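PDB 6WO6: RavA from Legionella pneumophila str. Paris, which is a Legionella effector of uncertain molecular role, built almost entirely of helices and probably acting inside the infected host cell. Local coordinates for residues R258-I261 against E262-L266; G219-A222 against L223-A227; E28-E31 against E32-L36; F77-F80 against L81-Y85. The protein carries 2 engineered substitutions. All coordinates share one frame; numbering follows the deposited sequence.

Contact 1 of 4, residues R258-I261 against E262-L266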
loop_
_atom_site.group_PDB
_atom_site.type_symbol
_atom_site.label_atom_id
_atom_site.label_comp_id
_atom_site.label_asym_id
_atom_site.label_seq_id
_atom_site.Cartn_x
_atom_site.Cartn_y
_atom_site.Cartn_z
ATOM N N ARG A 258 24.083 -17.923 7.805
ATOM C CA ARG A 258 24.957 -17.243 8.758
ATOM C C ARG A 258 25.256 -18.133 9.960
ATOM O O ARG A 258 26.400 -18.185 10.435
ATOM C CB ARG A 258 24.336 -15.923 9.209
ATOM C CG ARG A 258 24.902 -15.411 10.522
ATOM C CD ARG A 258 25.064 -13.906 10.520
ATOM N NE ARG A 258 25.449 -13.408 11.836
ATOM C CZ ARG A 258 25.738 -12.139 12.101
ATOM N NH1 ARG A 258 25.693 -11.231 11.135
ATOM N NH2 ARG A 258 26.074 -11.779 13.331
ATOM N N ARG A 259 24.243 -18.845 10.463
ATOM C CA ARG A 259 24.487 -19.779 11.560
ATOM C C ARG A 259 25.487 -20.855 11.151
ATOM O O ARG A 259 26.379 -21.217 11.928
ATOM C CB ARG A 259 23.174 -20.418 12.017
ATOM C CG ARG A 259 23.145 -20.769 13.498
ATOM C CD ARG A 259 22.182 -21.907 13.803
ATOM N NE ARG A 259 22.901 -23.119 14.190
ATOM C CZ ARG A 259 22.338 -24.186 14.752
ATOM N NH1 ARG A 259 21.034 -24.199 15.003
ATOM N NH2 ARG A 259 23.082 -25.240 15.067
ATOM N N ASP A 260 25.349 -21.375 9.929
ATOM C CA ASP A 260 26.273 -22.386 9.425
ATOM C C ASP A 260 27.696 -21.846 9.361
ATOM O O ASP A 260 28.647 -22.518 9.783
ATOM C CB ASP A 260 25.809 -22.858 8.045
ATOM C CG ASP A 260 26.424 -24.180 7.634
ATOM O OD1 ASP A 260 27.140 -24.797 8.453
ATOM O OD2 ASP A 260 26.183 -24.604 6.483
ATOM N N ILE A 261 27.857 -20.628 8.840
ATOM C CA ILE A 261 29.176 -20.003 8.761
ATOM C C ILE A 261 29.782 -19.872 10.150
ATOM O O ILE A 261 30.954 -20.201 10.372
ATOM C CB ILE A 261 29.080 -18.634 8.067
ATOM C CG1 ILE A 261 28.686 -18.797 6.600
ATOM C CG2 ILE A 261 30.394 -17.882 8.182
ATOM C CD1 ILE A 261 28.521 -17.482 5.875
ATOM N N GLU A 262 28.989 -19.393 11.112
ATOM C CA GLU A 262 29.539 -19.108 12.433
ATOM C C GLU A 262 29.833 -20.380 13.223
ATOM O O GLU A 262 30.773 -20.402 14.023
ATOM C CB GLU A 262 28.590 -18.195 13.205
ATOM C CG GLU A 262 28.579 -16.766 12.688
ATOM C CD GLU A 262 27.553 -15.891 13.384
ATOM O OE1 GLU A 262 26.602 -16.439 13.986
ATOM O OE2 GLU A 262 27.697 -14.651 13.329
ATOM N N ARG A 263 29.064 -21.447 13.007
ATOM C CA ARG A 263 29.242 -22.671 13.777
ATOM C C ARG A 263 30.295 -23.593 13.168
ATOM O O ARG A 263 31.181 -24.081 13.876
ATOM C CB ARG A 263 27.903 -23.407 13.897
ATOM C CG ARG A 263 27.889 -24.554 14.899
ATOM C CD ARG A 263 26.533 -25.258 14.909
ATOM N NE ARG A 263 26.320 -26.056 16.117
ATOM C CZ ARG A 263 26.626 -27.348 16.231
ATOM N NH1 ARG A 263 27.165 -28.002 15.210
ATOM N NH2 ARG A 263 26.393 -27.986 17.372
ATOM N N ASN A 264 30.215 -23.840 11.860
ATOM C CA ASN A 264 31.058 -24.835 11.210
ATOM C C ASN A 264 32.250 -24.235 10.477
ATOM O O ASN A 264 33.350 -24.794 10.542
ATOM C CB ASN A 264 30.221 -25.669 10.236
ATOM C CG ASN A 264 29.130 -26.455 10.939
ATOM O OD1 ASN A 264 29.371 -27.087 11.968
ATOM N ND2 ASN A 264 27.918 -26.407 10.395
ATOM N N LEU A 265 32.068 -23.111 9.781
ATOM C CA LEU A 265 33.189 -22.514 9.061
ATOM C C LEU A 265 34.158 -21.814 10.001
ATOM O O LEU A 265 35.369 -21.813 9.750
ATOM C CB LEU A 265 32.682 -21.533 7.999
ATOM C CG LEU A 265 33.769 -20.973 7.076
ATOM C CD1 LEU A 265 34.543 -22.109 6.431
ATOM C CD2 LEU A 265 33.169 -20.072 6.017
ATOM N N LEU A 266 33.658 -21.227 11.085
ATOM C CA LEU A 266 34.504 -20.559 12.063
ATOM C C LEU A 266 34.753 -21.412 13.300
ATOM O O LEU A 266 35.250 -20.896 14.308
ATOM C CB LEU A 266 33.890 -19.216 12.453
ATOM C CG LEU A 266 33.730 -18.273 11.259
ATOM C CD1 LEU A 266 33.268 -16.892 11.694
ATOM C CD2 LEU A 266 35.040 -18.190 10.498
#
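Arg258 to Ile261 and Glu262 to Leu266 form the last two turns of helix 246-265, where the i to i+4 pattern, seen in Glu262 N to Arg258 O (2.9 Å), gives way to a wider i to i+5 bond from Leu266 N to Ile261 O (3.0 Å). Arg258 and Glu262 make an intrahelical salt bridge in which NE meets OE2 at 3.0 Å. The guanidinium and carboxylate planes are 69° apart, so the groups do not pair flat; Arg258 NH2 lies nearby, 3.3 Å from Glu262 OE2. Two residues further along, Asn264 ND2 donates to Asp260 OD1; the oxygen lies close to the amide plane and is met nearly end-on, while the carboxylate and amide planes stand almost perpendicular. Arg259 and Arg263 run side by side, Arg259 NH2 coming 3.5 Å from Arg263 NE, a probably unfavourable approach of like charges. On the buried face Ile261 CG2, anti to its own nitrogen, approaches Leu265 CD2 at 4.1 Å, and Phe273 of helix 270-275 packs against both residues. Polar i, i+4 pairs outside and branched aliphatics inside mark an amphipathic helix, which here ends in a pi-type turn within an all-helical bundle.

Contact 2 of 4, residues G219-A222 against L223-A227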
loop_
_atom_site.group_PDB
_atom_site.type_symbol
_atom_site.label_atom_id
_atom_site.label_comp_id
_atom_site.label_asym_id
_atom_site.label_seq_id
_atom_site.Cartn_x
_atom_site.Cartn_y
_atom_site.Cartn_z
ATOM N N GLY A 219 19.930 -10.943 2.454
ATOM C CA GLY A 219 21.346 -10.868 2.776
ATOM C C GLY A 219 21.653 -9.754 3.759
ATOM O O GLY A 219 22.356 -9.959 4.755
ATOM N N LYS A 220 21.114 -8.557 3.498
ATOM C CA LYS A 220 21.339 -7.439 4.412
ATOM C C LYS A 220 20.714 -7.693 5.779
ATOM O O LYS A 220 21.277 -7.282 6.800
ATOM C CB LYS A 220 20.802 -6.140 3.810
ATOM C CG LYS A 220 21.481 -5.730 2.511
ATOM C CD LYS A 220 21.296 -4.246 2.237
ATOM C CE LYS A 220 21.785 -3.865 0.850
ATOM N NZ LYS A 220 20.883 -4.386 -0.215
ATOM N N LEU A 221 19.568 -8.376 5.824
ATOM C CA LEU A 221 18.963 -8.723 7.105
ATOM C C LEU A 221 19.854 -9.679 7.884
ATOM O O LEU A 221 20.161 -9.442 9.057
ATOM C CB LEU A 221 17.580 -9.336 6.887
ATOM C CG LEU A 221 16.429 -8.362 6.640
ATOM C CD1 LEU A 221 15.141 -9.116 6.346
ATOM C CD2 LEU A 221 16.256 -7.447 7.838
ATOM N N ALA A 222 20.283 -10.768 7.243
ATOM C CA ALA A 222 21.168 -11.719 7.909
ATOM C C ALA A 222 22.455 -11.052 8.372
ATOM O O ALA A 222 23.020 -11.444 9.401
ATOM C CB ALA A 222 21.484 -12.889 6.977
ATOM N N LEU A 223 22.925 -10.039 7.643
ATOM C CA LEU A 223 24.182 -9.396 8.011
ATOM C C LEU A 223 24.013 -8.425 9.181
ATOM O O LEU A 223 24.813 -8.442 10.123
ATOM C CB LEU A 223 24.776 -8.678 6.798
ATOM C CG LEU A 223 26.111 -7.968 7.029
ATOM C CD1 LEU A 223 27.161 -8.946 7.533
ATOM C CD2 LEU A 223 26.580 -7.279 5.756
ATOM N N ARG A 224 22.979 -7.575 9.147
ATOM C CA ARG A 224 22.896 -6.457 10.083
ATOM C C ARG A 224 21.915 -6.663 11.234
ATOM O O ARG A 224 21.984 -5.915 12.215
ATOM C CB ARG A 224 22.510 -5.170 9.342
ATOM C CG ARG A 224 23.125 -5.018 7.959
ATOM C CD ARG A 224 24.597 -4.631 7.990
ATOM N NE ARG A 224 25.120 -4.449 6.637
ATOM C CZ ARG A 224 25.168 -3.281 6.000
ATOM N NH1 ARG A 224 24.736 -2.179 6.598
ATOM N NH2 ARG A 224 25.653 -3.215 4.766
ATOM N N THR A 225 21.007 -7.630 11.149
ATOM C CA THR A 225 20.032 -7.816 12.223
ATOM C C THR A 225 20.729 -8.295 13.492
ATOM O O THR A 225 21.559 -9.210 13.429
ATOM C CB THR A 225 18.953 -8.824 11.821
ATOM O OG1 THR A 225 18.383 -8.447 10.562
ATOM C CG2 THR A 225 17.850 -8.880 12.869
ATOM N N PRO A 226 20.435 -7.710 14.649
ATOM C CA PRO A 226 20.957 -8.261 15.903
ATOM C C PRO A 226 20.326 -9.610 16.209
ATOM O O PRO A 226 19.187 -9.890 15.828
ATOM C CB PRO A 226 20.562 -7.209 16.948
ATOM C CG PRO A 226 20.302 -5.964 16.159
ATOM C CD PRO A 226 19.735 -6.433 14.859
ATOM N N ALA A 227 21.086 -10.450 16.918
ATOM C CA ALA A 227 20.653 -11.826 17.150
ATOM C C ALA A 227 19.328 -11.884 17.902
ATOM O O ALA A 227 18.491 -12.755 17.633
ATOM C CB ALA A 227 21.736 -12.596 17.907
#
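Leu221 O and Thr225 meet at the end of helix 214-224, where this one carbonyl accepts twice from the same residue. Thr225 N reaches it at 2.9 Å in the ordinary i to i+4 manner, and the hydroxyl OG1 donates to it as well. The second donor comes from well off the carbonyl direction, with a C=O...OG1 angle of 118°. The Thr225 side chain has OG1 beside its own nitrogen (chi1 -52°), which turns the hydroxyl back over the preceding turn and brings it within 3.6 Å of Leu221 CD2. The earlier carbonyls are served by the main chain: Gly219 O takes Leu223 N at 2.9 Å, and Lys220 O takes Arg224 N at the same length together with a weak bond from Leu223 N. Beyond this point the chain leaves the helix, and Pro226 has no N-H to offer Ala222 O. Arg258 of helix 246-265 comes near instead, its NH1 making weak hydrogen bonds to both Ala222 O and Leu223 O. That arginine is a feature of this protein; the threonine follows a familiar habit of threonine and serine in helices, a side-chain hydroxyl bonding back to the i-4 carbonyl, here at a helix C-terminus in an all-helical fold.

Contact 3 of 4, residues E28-E31 against E32-L36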
loop_
_atom_site.group_PDB
_atom_site.type_symbol
_atom_site.label_atom_id
_atom_site.label_comp_id
_atom_site.label_asym_id
_atom_site.label_seq_id
_atom_site.Cartn_x
_atom_site.Cartn_y
_atom_site.Cartn_z
ATOM N N GLU A 28 -40.577 14.624 -14.698
ATOM C CA GLU A 28 -41.950 14.466 -14.226
ATOM C C GLU A 28 -42.139 15.075 -12.843
ATOM O O GLU A 28 -43.192 15.654 -12.547
ATOM C CB GLU A 28 -42.336 12.988 -14.196
ATOM C CG GLU A 28 -42.433 12.316 -15.548
ATOM C CD GLU A 28 -42.606 10.812 -15.424
ATOM O OE1 GLU A 28 -42.598 10.305 -14.281
ATOM O OE2 GLU A 28 -42.746 10.134 -16.465
ATOM N N ASN A 29 -41.130 14.954 -11.981
ATOM C CA ASN A 29 -41.236 15.343 -10.583
ATOM C C ASN A 29 -40.567 16.681 -10.288
ATOM O O ASN A 29 -40.315 16.988 -9.119
ATOM C CB ASN A 29 -40.640 14.249 -9.696
ATOM C CG ASN A 29 -41.234 12.881 -9.978
ATOM O OD1 ASN A 29 -42.223 12.481 -9.365
ATOM N ND2 ASN A 29 -40.631 12.157 -10.911
ATOM N N ARG A 30 -40.300 17.489 -11.318
ATOM C CA ARG A 30 -39.527 18.717 -11.133
ATOM C C ARG A 30 -40.196 19.659 -10.138
ATOM O O ARG A 30 -39.544 20.175 -9.221
ATOM C CB ARG A 30 -39.325 19.413 -12.479
ATOM C CG ARG A 30 -38.648 20.775 -12.386
ATOM C CD ARG A 30 -38.533 21.445 -13.749
ATOM N NE ARG A 30 -37.598 20.747 -14.628
ATOM C CZ ARG A 30 -37.953 19.867 -15.559
ATOM N NH1 ARG A 30 -37.025 19.284 -16.307
ATOM N NH2 ARG A 30 -39.232 19.570 -15.746
ATOM N N GLU A 31 -41.500 19.897 -10.302
ATOM C CA GLU A 31 -42.194 20.854 -9.445
ATOM C C GLU A 31 -42.208 20.389 -7.992
ATOM O O GLU A 31 -41.819 21.135 -7.080
ATOM C CB GLU A 31 -43.617 21.073 -9.961
ATOM C CG GLU A 31 -44.411 22.124 -9.198
ATOM C CD GLU A 31 -45.824 22.288 -9.733
ATOM O OE1 GLU A 31 -46.151 21.643 -10.753
ATOM O OE2 GLU A 31 -46.608 23.059 -9.135
ATOM N N GLU A 32 -42.639 19.147 -7.756
ATOM C CA GLU A 32 -42.688 18.635 -6.392
ATOM C C GLU A 32 -41.295 18.480 -5.793
ATOM O O GLU A 32 -41.128 18.652 -4.582
ATOM C CB GLU A 32 -43.443 17.309 -6.352
ATOM C CG GLU A 32 -44.937 17.450 -6.606
ATOM C CD GLU A 32 -45.638 18.276 -5.539
ATOM O OE1 GLU A 32 -45.316 18.101 -4.345
ATOM O OE2 GLU A 32 -46.505 19.105 -5.889
ATOM N N LEU A 33 -40.290 18.157 -6.613
ATOM C CA LEU A 33 -38.918 18.130 -6.114
ATOM C C LEU A 33 -38.462 19.518 -5.687
ATOM O O LEU A 33 -37.740 19.666 -4.694
ATOM C CB LEU A 33 -37.968 17.572 -7.176
ATOM C CG LEU A 33 -37.874 16.057 -7.355
ATOM C CD1 LEU A 33 -37.168 15.731 -8.659
ATOM C CD2 LEU A 33 -37.154 15.416 -6.178
ATOM N N ASN A 34 -38.868 20.550 -6.433
ATOM C CA ASN A 34 -38.502 21.915 -6.082
ATOM C C ASN A 34 -39.282 22.439 -4.886
ATOM O O ASN A 34 -38.864 23.429 -4.278
ATOM C CB ASN A 34 -38.699 22.845 -7.281
ATOM C CG ASN A 34 -37.726 22.555 -8.405
ATOM O OD1 ASN A 34 -36.713 21.883 -8.205
ATOM N ND2 ASN A 34 -38.025 23.065 -9.594
ATOM N N LYS A 35 -40.400 21.803 -4.535
ATOM C CA LYS A 35 -41.121 22.171 -3.320
ATOM C C LYS A 35 -40.480 21.615 -2.042
ATOM O O LYS A 35 -41.073 21.746 -0.965
ATOM C CB LYS A 35 -42.579 21.709 -3.412
ATOM C CG LYS A 35 -43.390 22.420 -4.483
ATOM C CD LYS A 35 -44.729 21.733 -4.714
ATOM C CE LYS A 35 -45.585 21.735 -3.459
ATOM N NZ LYS A 35 -46.935 21.160 -3.716
ATOM N N LEU A 36 -39.297 21.010 -2.126
ATOM C CA LEU A 36 -38.639 20.426 -0.964
ATOM C C LEU A 36 -37.813 21.466 -0.216
ATOM O O LEU A 36 -37.256 22.393 -0.812
ATOM C CB LEU A 36 -37.726 19.268 -1.378
ATOM C CG LEU A 36 -38.343 17.948 -1.842
ATOM C CD1 LEU A 36 -37.259 17.043 -2.402
ATOM C CD2 LEU A 36 -39.072 17.256 -0.703
#
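Asn29, just before the short helix 30-34, and Leu33 within it are joined by a main-chain bond in this single-turn element of the helical fold, which follows helix 23-28 after a break at Asn29. Leu33 N donates to Asn29 O at 2.8 Å, and the Leu33 side chain folds back over the same carbonyl, its CD1 also touching Asn29 CB at 3.9 Å. The Asn29 amide is engaged with other parts of the chain: ND2 gives a hydrogen bond to Ala25 O in the helix before, and OD1 accepts a weak one from Phe5 N. Arg30 and Asn34 lie side by side, with Asn34 ND2 3.7 Å from Arg30 CG, while their polar ends find separate partners, Arg30 NH1 at Ala67 O and Asn34 OD1 at Phe77 N.

Lys35 can be followed atom by atom. Its amide bonds to Glu31 O, and its CB stands 3.8 Å from that oxygen. CG comes closer still, 3.3 Å from Glu31 O, and CD moves off to 3.8 Å from it. There the chain bends (chi3 61°), carrying CE and then NZ across to Glu32; the extended Glu31 side chain keeps its OE2 5.8 Å from NZ. Glu32 is itself folded at its second torsion (chi2 -63°), bringing its carboxylate round to meet the ammonium. The result is an i, i+3 salt bridge in which Lys35 NZ donates to the syn side of Glu32 OE2 at 3.0 Å, 18° out of the carboxylate plane.

Contact 4 of 4, residues F77-F80 against L81-Y85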
loop_
_atom_site.group_PDB
_atom_site.type_symbol
_atom_site.label_atom_id
_atom_site.label_comp_id
_atom_site.label_asym_id
_atom_site.label_seq_id
_atom_site.Cartn_x
_atom_site.Cartn_y
_atom_site.Cartn_z
ATOM N N PHE A 77 -33.675 21.831 -6.968
ATOM C CA PHE A 77 -33.180 20.495 -6.654
ATOM C C PHE A 77 -32.071 20.065 -7.603
ATOM O O PHE A 77 -31.194 19.280 -7.217
ATOM C CB PHE A 77 -34.328 19.487 -6.692
ATOM C CG PHE A 77 -33.910 18.082 -6.368
ATOM C CD1 PHE A 77 -33.776 17.672 -5.051
ATOM C CD2 PHE A 77 -33.649 17.167 -7.379
ATOM C CE1 PHE A 77 -33.388 16.376 -4.746
ATOM C CE2 PHE A 77 -33.259 15.870 -7.081
ATOM C CZ PHE A 77 -33.130 15.475 -5.762
ATOM N N HIS A 78 -32.093 20.556 -8.845
ATOM C CA HIS A 78 -31.055 20.189 -9.803
ATOM C C HIS A 78 -29.677 20.619 -9.318
ATOM O O HIS A 78 -28.686 19.913 -9.540
ATOM C CB HIS A 78 -31.361 20.804 -11.168
ATOM C CG HIS A 78 -30.304 20.540 -12.196
ATOM N ND1 HIS A 78 -29.190 21.340 -12.341
ATOM C CD2 HIS A 78 -30.193 19.567 -13.130
ATOM C CE1 HIS A 78 -28.438 20.870 -13.320
ATOM N NE2 HIS A 78 -29.024 19.794 -13.815
ATOM N N SER A 79 -29.594 21.773 -8.650
ATOM C CA SER A 79 -28.320 22.229 -8.101
ATOM C C SER A 79 -27.776 21.233 -7.082
ATOM O O SER A 79 -26.601 20.838 -7.140
ATOM C CB SER A 79 -28.498 23.611 -7.470
ATOM O OG SER A 79 -27.291 24.079 -6.897
ATOM N N PHE A 80 -28.624 20.815 -6.136
ATOM C CA PHE A 80 -28.215 19.832 -5.140
ATOM C C PHE A 80 -27.789 18.524 -5.796
ATOM O O PHE A 80 -26.753 17.948 -5.436
ATOM C CB PHE A 80 -29.355 19.580 -4.151
ATOM C CG PHE A 80 -29.619 20.725 -3.219
ATOM C CD1 PHE A 80 -30.467 21.758 -3.589
ATOM C CD2 PHE A 80 -29.028 20.766 -1.968
ATOM C CE1 PHE A 80 -30.716 22.815 -2.729
ATOM C CE2 PHE A 80 -29.272 21.819 -1.103
ATOM C CZ PHE A 80 -30.118 22.844 -1.484
ATOM N N LEU A 81 -28.576 18.041 -6.762
ATOM C CA LEU A 81 -28.257 16.763 -7.390
ATOM C C LEU A 81 -26.939 16.831 -8.151
ATOM O O LEU A 81 -26.134 15.891 -8.097
ATOM C CB LEU A 81 -29.395 16.330 -8.315
ATOM C CG LEU A 81 -29.309 14.866 -8.756
ATOM C CD1 LEU A 81 -29.293 13.962 -7.537
ATOM C CD2 LEU A 81 -30.452 14.498 -9.690
ATOM N N PHE A 82 -26.689 17.939 -8.855
ATOM C CA PHE A 82 -25.443 18.055 -9.603
ATOM C C PHE A 82 -24.244 18.156 -8.669
ATOM O O PHE A 82 -23.199 17.548 -8.928
ATOM C CB PHE A 82 -25.491 19.257 -10.545
ATOM C CG PHE A 82 -24.366 19.285 -11.537
ATOM C CD1 PHE A 82 -24.354 18.407 -12.610
ATOM C CD2 PHE A 82 -23.317 20.177 -11.394
ATOM C CE1 PHE A 82 -23.319 18.420 -13.526
ATOM C CE2 PHE A 82 -22.279 20.197 -12.307
ATOM C CZ PHE A 82 -22.279 19.316 -13.375
ATOM N N GLN A 83 -24.374 18.909 -7.571
ATOM C CA GLN A 83 -23.273 18.987 -6.613
ATOM C C GLN A 83 -22.988 17.624 -5.986
ATOM O O GLN A 83 -21.822 17.260 -5.772
ATOM C CB GLN A 83 -23.584 20.028 -5.538
ATOM C CG GLN A 83 -23.501 21.465 -6.028
ATOM C CD GLN A 83 -23.901 22.472 -4.961
ATOM O OE1 GLN A 83 -23.050 23.082 -4.315
ATOM N NE2 GLN A 83 -25.204 22.651 -4.778
ATOM N N ALA A 84 -24.038 16.850 -5.693
ATOM C CA ALA A 84 -23.836 15.519 -5.127
ATOM C C ALA A 84 -23.141 14.594 -6.123
ATOM O O ALA A 84 -22.223 13.842 -5.751
ATOM C CB ALA A 84 -25.175 14.930 -4.688
ATOM N N TYR A 85 -23.574 14.628 -7.389
ATOM C CA TYR A 85 -22.883 13.861 -8.420
ATOM C C TYR A 85 -21.422 14.275 -8.518
ATOM O O TYR A 85 -20.546 13.428 -8.711
ATOM C CB TYR A 85 -23.568 14.027 -9.777
ATOM C CG TYR A 85 -22.716 13.531 -10.932
ATOM C CD1 TYR A 85 -22.655 12.178 -11.245
ATOM C CD2 TYR A 85 -21.964 14.413 -11.699
ATOM C CE1 TYR A 85 -21.873 11.718 -12.292
ATOM C CE2 TYR A 85 -21.178 13.962 -12.746
ATOM C CZ TYR A 85 -21.136 12.614 -13.039
ATOM O OH TYR A 85 -20.357 12.161 -14.081
#
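Phe77 and Leu81 meet on the inner side of helix 77-92 with their side chains crossing at a slant. Both hold CG anti to the backbone N (chi1 -179° for Phe77), and CE2 of the ring meets the leucine obliquely, 4.1 Å from Leu81 CD2 and about as far from Leu81 CB. In the backbone of the same pair, Leu81 N donates to Phe77 O at 2.9 Å. His78 and Phe82, the next pair round, touch more loosely. The imidazole reaches forward along the helix until CE1 is 4.4 Å from Phe82 CB, and the phenyl ring of Phe82 leads off from the contact; His78 NE2 makes a weak hydrogen bond to Ile64 O. These pairs lie on adjacent strips of a helix in an all-helical bundle, whose buried side faces helices 38-51 and 54-66, with Leu81 resting on Leu48 and Ile64. Further round, Gln83 doubles back along the helix. Its CG sits beside the backbone N (chi1 -72°), which sends the chain back, and the rotation of the amide (chi3 100°) turns NE2 to Ser79. Ser79 O thus receives two donors from one residue, the main-chain bond from Gln83 N at 3.0 Å and a weak one from NE2 at 3.3 Å. Ser79 OG lies 3.3 Å from Gln83 NE2.

In the fold
Along the chain the order is contact 3, contact 4, contact 2, contact 1, and the four fall into two clusters on opposite sides of the chain's centre. Contacts 3 and 4, on helices 30-34 and 77-92, have centres about 13 Å apart and meet through Asn34 and Phe77. Contacts 2 and 1, on helices 214-224 and 246-265, lie about 14 Å apart between centres and touch through Arg258. Between the clusters the centres are separated by about 58 to 82 Å, with no direct touch. RavA is therefore an elongated, strand-free molecule in which contacts within single helices recur in each half, neighbouring helices meeting at these points, with other helices between.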